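Local atomic coordinates of peridinin-chlorophyll A protein (Amphidinium carterae, PDB entry 2C9E), a protein that binds peridinin and chlorophyll a and probably serves as a water-soluble light-harvesting antenna for blue-green light. Residues V241-R246 / N268-K273. Sequence-based numbering, arbitrary orientation.
With CLA (chlorophyll a), chain C.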
loop_
_atom_site.group_PDB
_atom_site.type_symbol
_atom_site.label_atom_id
_atom_site.label_comp_id
_atom_site.label_asym_id
_atom_site.label_seq_id
_atom_site.Cartn_x
_atom_site.Cartn_y
_atom_site.Cartn_z
ATOM N N VAL A 241 1.642 -11.294 0.216
ATOM C CA VAL A 241 0.691 -10.569 1.031
ATOM C C VAL A 241 0.269 -11.478 2.236
ATOM O O VAL A 241 0.257 -11.056 3.391
ATOM C CB VAL A 241 -0.558 -10.168 0.176
ATOM C CG1 VAL A 241 -1.702 -9.632 1.067
ATOM C CG2 VAL A 241 -0.192 -9.068 -0.840
ATOM N N PHE A 242 -0.094 -12.728 1.970
ATOM C CA PHE A 242 -0.497 -13.559 3.063
ATOM C C PHE A 242 0.706 -13.800 4.030
ATOM O O PHE A 242 0.529 -13.824 5.270
ATOM C CB PHE A 242 -1.073 -14.879 2.536
ATOM C CG PHE A 242 -1.526 -15.792 3.634
ATOM C CD1 PHE A 242 -2.530 -15.388 4.505
ATOM C CD2 PHE A 242 -0.869 -17.005 3.867
ATOM C CE1 PHE A 242 -2.887 -16.168 5.617
ATOM C CE2 PHE A 242 -1.197 -17.807 4.970
ATOM C CZ PHE A 242 -2.212 -17.386 5.852
ATOM N N ALA A 243 1.920 -13.970 3.487
ATOM C CA ALA A 243 3.088 -14.170 4.358
ATOM C C ALA A 243 3.151 -13.006 5.400
ATOM O O ALA A 243 3.415 -13.220 6.577
ATOM C CB ALA A 243 4.385 -14.210 3.523
ATOM N N HIS A 244 2.879 -11.775 4.958
ATOM C CA HIS A 244 2.911 -10.625 5.892
ATOM C C HIS A 244 1.743 -10.710 6.891
ATOM O O HIS A 244 1.908 -10.369 8.039
ATOM C CB HIS A 244 2.822 -9.290 5.143
ATOM C CG HIS A 244 4.064 -8.912 4.375
ATOM N ND1 HIS A 244 4.386 -9.461 3.145
ATOM C CD2 HIS A 244 5.039 -8.003 4.650
ATOM C CE1 HIS A 244 5.508 -8.907 2.696
ATOM N NE2 HIS A 244 5.925 -8.020 3.594
ATOM N N VAL A 245 0.549 -11.119 6.434
ATOM C CA VAL A 245 -0.628 -11.271 7.326
ATOM C C VAL A 245 -0.182 -12.240 8.426
ATOM O O VAL A 245 -0.412 -12.023 9.601
ATOM C CB VAL A 245 -1.906 -11.911 6.607
ATOM C CG1 VAL A 245 -2.938 -12.338 7.673
ATOM C CG2 VAL A 245 -2.589 -10.900 5.637
ATOM N N ARG A 246 0.469 -13.321 8.049
ATOM C CA ARG A 246 0.902 -14.240 9.107
ATOM C C ARG A 246 1.945 -13.605 10.056
ATOM O O ARG A 246 1.843 -13.731 11.278
ATOM C CB ARG A 246 1.471 -15.525 8.502
ATOM C CG ARG A 246 2.175 -16.384 9.526
ATOM C CD ARG A 246 3.123 -17.374 8.867
ATOM N NE ARG A 246 2.404 -18.383 8.095
ATOM C CZ ARG A 246 2.707 -18.694 6.838
ATOM N NH1 ARG A 246 3.716 -18.050 6.227
ATOM N NH2 ARG A 246 2.019 -19.647 6.201
ATOM N N ASN A 268 10.443 -13.082 3.557
ATOM C CA ASN A 268 11.501 -12.798 2.587
ATOM C C ASN A 268 11.493 -13.768 1.405
ATOM O O ASN A 268 11.821 -13.389 0.271
ATOM C CB ASN A 268 12.896 -12.842 3.249
ATOM C CG ASN A 268 13.121 -11.708 4.220
ATOM O OD1 ASN A 268 13.674 -11.909 5.310
ATOM N ND2 ASN A 268 12.709 -10.517 3.841
ATOM N N LEU A 269 11.149 -15.024 1.655
ATOM C CA LEU A 269 11.148 -15.982 0.551
ATOM C C LEU A 269 10.011 -15.643 -0.418
ATOM O O LEU A 269 10.182 -15.665 -1.644
ATOM C CB LEU A 269 10.959 -17.408 1.077
ATOM C CG LEU A 269 10.882 -18.525 0.018
ATOM C CD1 LEU A 269 12.102 -18.475 -0.924
ATOM C CD2 LEU A 269 10.826 -19.883 0.734
ATOM N N ALA A 270 8.851 -15.334 0.153
ATOM C CA ALA A 270 7.678 -14.998 -0.621
ATOM C C ALA A 270 7.945 -13.741 -1.443
ATOM O O ALA A 270 7.546 -13.675 -2.598
ATOM C CB ALA A 270 6.489 -14.824 0.309
ATOM N N LEU A 271 8.642 -12.755 -0.884
ATOM C CA LEU A 271 8.962 -11.555 -1.657
ATOM C C LEU A 271 9.957 -11.876 -2.776
ATOM O O LEU A 271 9.816 -11.414 -3.895
ATOM C CB LEU A 271 9.551 -10.455 -0.743
ATOM C CG LEU A 271 8.529 -9.754 0.154
ATOM C CD1 LEU A 271 9.215 -8.828 1.100
ATOM C CD2 LEU A 271 7.551 -8.967 -0.722
ATOM N N ALA A 272 11.003 -12.622 -2.443
ATOM C CA ALA A 272 12.006 -13.019 -3.409
ATOM C C ALA A 272 11.291 -13.607 -4.654
ATOM O O ALA A 272 11.520 -13.181 -5.805
ATOM C CB ALA A 272 12.974 -14.065 -2.743
ATOM N N LYS A 273 10.410 -14.568 -4.423
ATOM C CA LYS A 273 9.631 -15.187 -5.496
ATOM C C LYS A 273 8.765 -14.155 -6.234
ATOM O O LYS A 273 8.709 -14.140 -7.484
ATOM C CB LYS A 273 8.743 -16.276 -4.913
ATOM C CG LYS A 273 9.250 -17.631 -5.190
ATOM C CD LYS A 273 10.002 -18.161 -4.018
ATOM C CE LYS A 273 9.034 -18.631 -2.959
ATOM N NZ LYS A 273 8.600 -20.061 -3.114
HETATM MG MG CLA C . 7.502 -4.483 2.723
HETATM C CHA CLA C . 10.364 -3.367 1.015
HETATM C CHB CLA C . 8.439 -2.582 5.458
HETATM C CHC CLA C . 4.304 -4.781 4.053
HETATM C CHD CLA C . 6.298 -5.602 -0.362
HETATM N NA CLA C . 9.257 -3.283 3.233
HETATM C C1A CLA C . 10.313 -2.962 2.367
HETATM C C2A CLA C . 11.272 -2.015 3.055
HETATM C C3A CLA C . 10.778 -1.973 4.494
HETATM C C4A CLA C . 9.394 -2.622 4.434
HETATM C CMA CLA C . 11.693 -2.829 5.381
HETATM C CAA CLA C . 11.222 -0.618 2.425
HETATM C CBA CLA C . 12.335 0.300 2.925
HETATM C CGA CLA C . 12.157 1.741 2.468
HETATM O O1A CLA C . 12.963 2.588 2.863
HETATM O O2A CLA C . 11.052 2.155 1.587
HETATM N NB CLA C . 6.583 -3.905 4.496
HETATM C C1B CLA C . 7.184 -3.165 5.492
HETATM C C2B CLA C . 6.326 -3.157 6.646
HETATM C C3B CLA C . 5.156 -3.781 6.296
HETATM C C4B CLA C . 5.296 -4.198 4.887
HETATM C CMB CLA C . 6.682 -2.598 8.074
HETATM C CAB CLA C . 4.178 -3.844 7.381
HETATM C CBB CLA C . 2.991 -4.442 7.194
HETATM N NC CLA C . 5.631 -5.085 1.967
HETATM C C1C CLA C . 4.461 -5.191 2.699
HETATM C C2C CLA C . 3.460 -5.862 1.877
HETATM C C3C CLA C . 4.015 -6.087 0.661
HETATM C C4C CLA C . 5.380 -5.581 0.706
HETATM C CMC CLA C . 2.031 -6.248 2.269
HETATM C CAC CLA C . 3.371 -6.748 -0.538
HETATM C CBC CLA C . 3.594 -8.308 -0.527
HETATM N ND CLA C . 8.132 -4.487 0.788
HETATM C C1D CLA C . 7.615 -5.103 -0.318
HETATM C C2D CLA C . 8.626 -5.278 -1.326
HETATM C C3D CLA C . 9.701 -4.622 -0.864
HETATM C C4D CLA C . 9.382 -4.129 0.431
HETATM C CMD CLA C . 8.443 -6.018 -2.699
HETATM C CAD CLA C . 11.022 -4.138 -1.177
HETATM O OBD CLA C . 11.837 -4.488 -2.051
HETATM C CBD CLA C . 11.414 -3.139 -0.106
HETATM C CGD CLA C . 12.804 -3.514 0.357
HETATM O O1D CLA C . 12.947 -4.259 1.325
HETATM O O2D CLA C . 13.879 -3.063 -0.337
HETATM C CED CLA C . 15.085 -3.520 -0.043
HETATM C C1 CLA C . 10.996 3.559 1.225
HETATM C C2 CLA C . 9.882 3.717 0.406
HETATM C C3 CLA C . 9.692 4.482 -0.741
HETATM C C4 CLA C . 10.806 5.412 -1.356
HETATM C C5 CLA C . 8.324 4.483 -1.537
HETATM C C6 CLA C . 7.177 3.644 -0.890
HETATM C C7 CLA C . 5.939 3.510 -1.815
HETATM C C8 CLA C . 4.783 2.628 -1.273
HETATM C C9 CLA C . 3.805 2.268 -2.416
HETATM C C10 CLA C . 4.038 3.422 -0.173
HETATM C C11 CLA C . 2.659 2.859 0.252
HETATM C C12 CLA C . 2.135 3.545 1.517
HETATM C C13 CLA C . 2.058 5.079 1.485
HETATM C C14 CLA C . 2.021 5.726 2.853
HETATM C C15 CLA C . 0.833 5.504 0.664
HETATM C C16 CLA C . -0.536 5.162 1.229
HETATM C C17 CLA C . -1.560 5.319 0.141
HETATM C C18 CLA C . -3.013 5.168 0.574
HETATM C C19 CLA C . -3.919 5.351 -0.616
HETATM C C20 CLA C . -3.355 6.203 1.628
HETATM O O HOH W 1 8.018 -6.393 3.509
#
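The His244 imidazole lies nearly parallel to the chlorin of chlorophyll a, about 18° between planes, and overlaps it at ring C, with NE2 and CD2 closest. On that face C1C of the pigment lies 3.2 Å from the imidazole plane, nearer the ring's border than its centre, while Leu271 CD2 and a water both meet the imidazole at its edge. The leucine methyl comes in beside CE1, with His244 CE1 and Leu271 CD2 4.0 Å apart. The water oxygen is hydrogen-bonded to His244 NE2 at 2.7 Å. That same oxygen is the axial ligand of the chlorophyll magnesium, with MG and water O 2.1 Å apart. ND1 is hydrogen-bonded to Ala240 O, one turn back on the same helix, which, with the water at NE2, helps fix the ring's rotation. With CG anti to its carbonyl carbon (chi1 -74°), Leu271 extends to both the imidazole edge and the pigment, its CD2 3.6 Å from chlorophyll CHD. A leucine in place of His244 would probably leave the magnesium-bound water without this hydrogen bond and Ala240 O without its ND1 partner. Away from the pigment, the two helices touch through small residues, Ala243 CB against Ala270 CB at 3.9 Å. Peridinin also touches His244 and Leu271, so helices 234-251 and 261-276 together build part of a pigment pocket, with the water-mediated histidine-to-magnesium link characteristic of chlorophyll in peridinin-chlorophyll proteins.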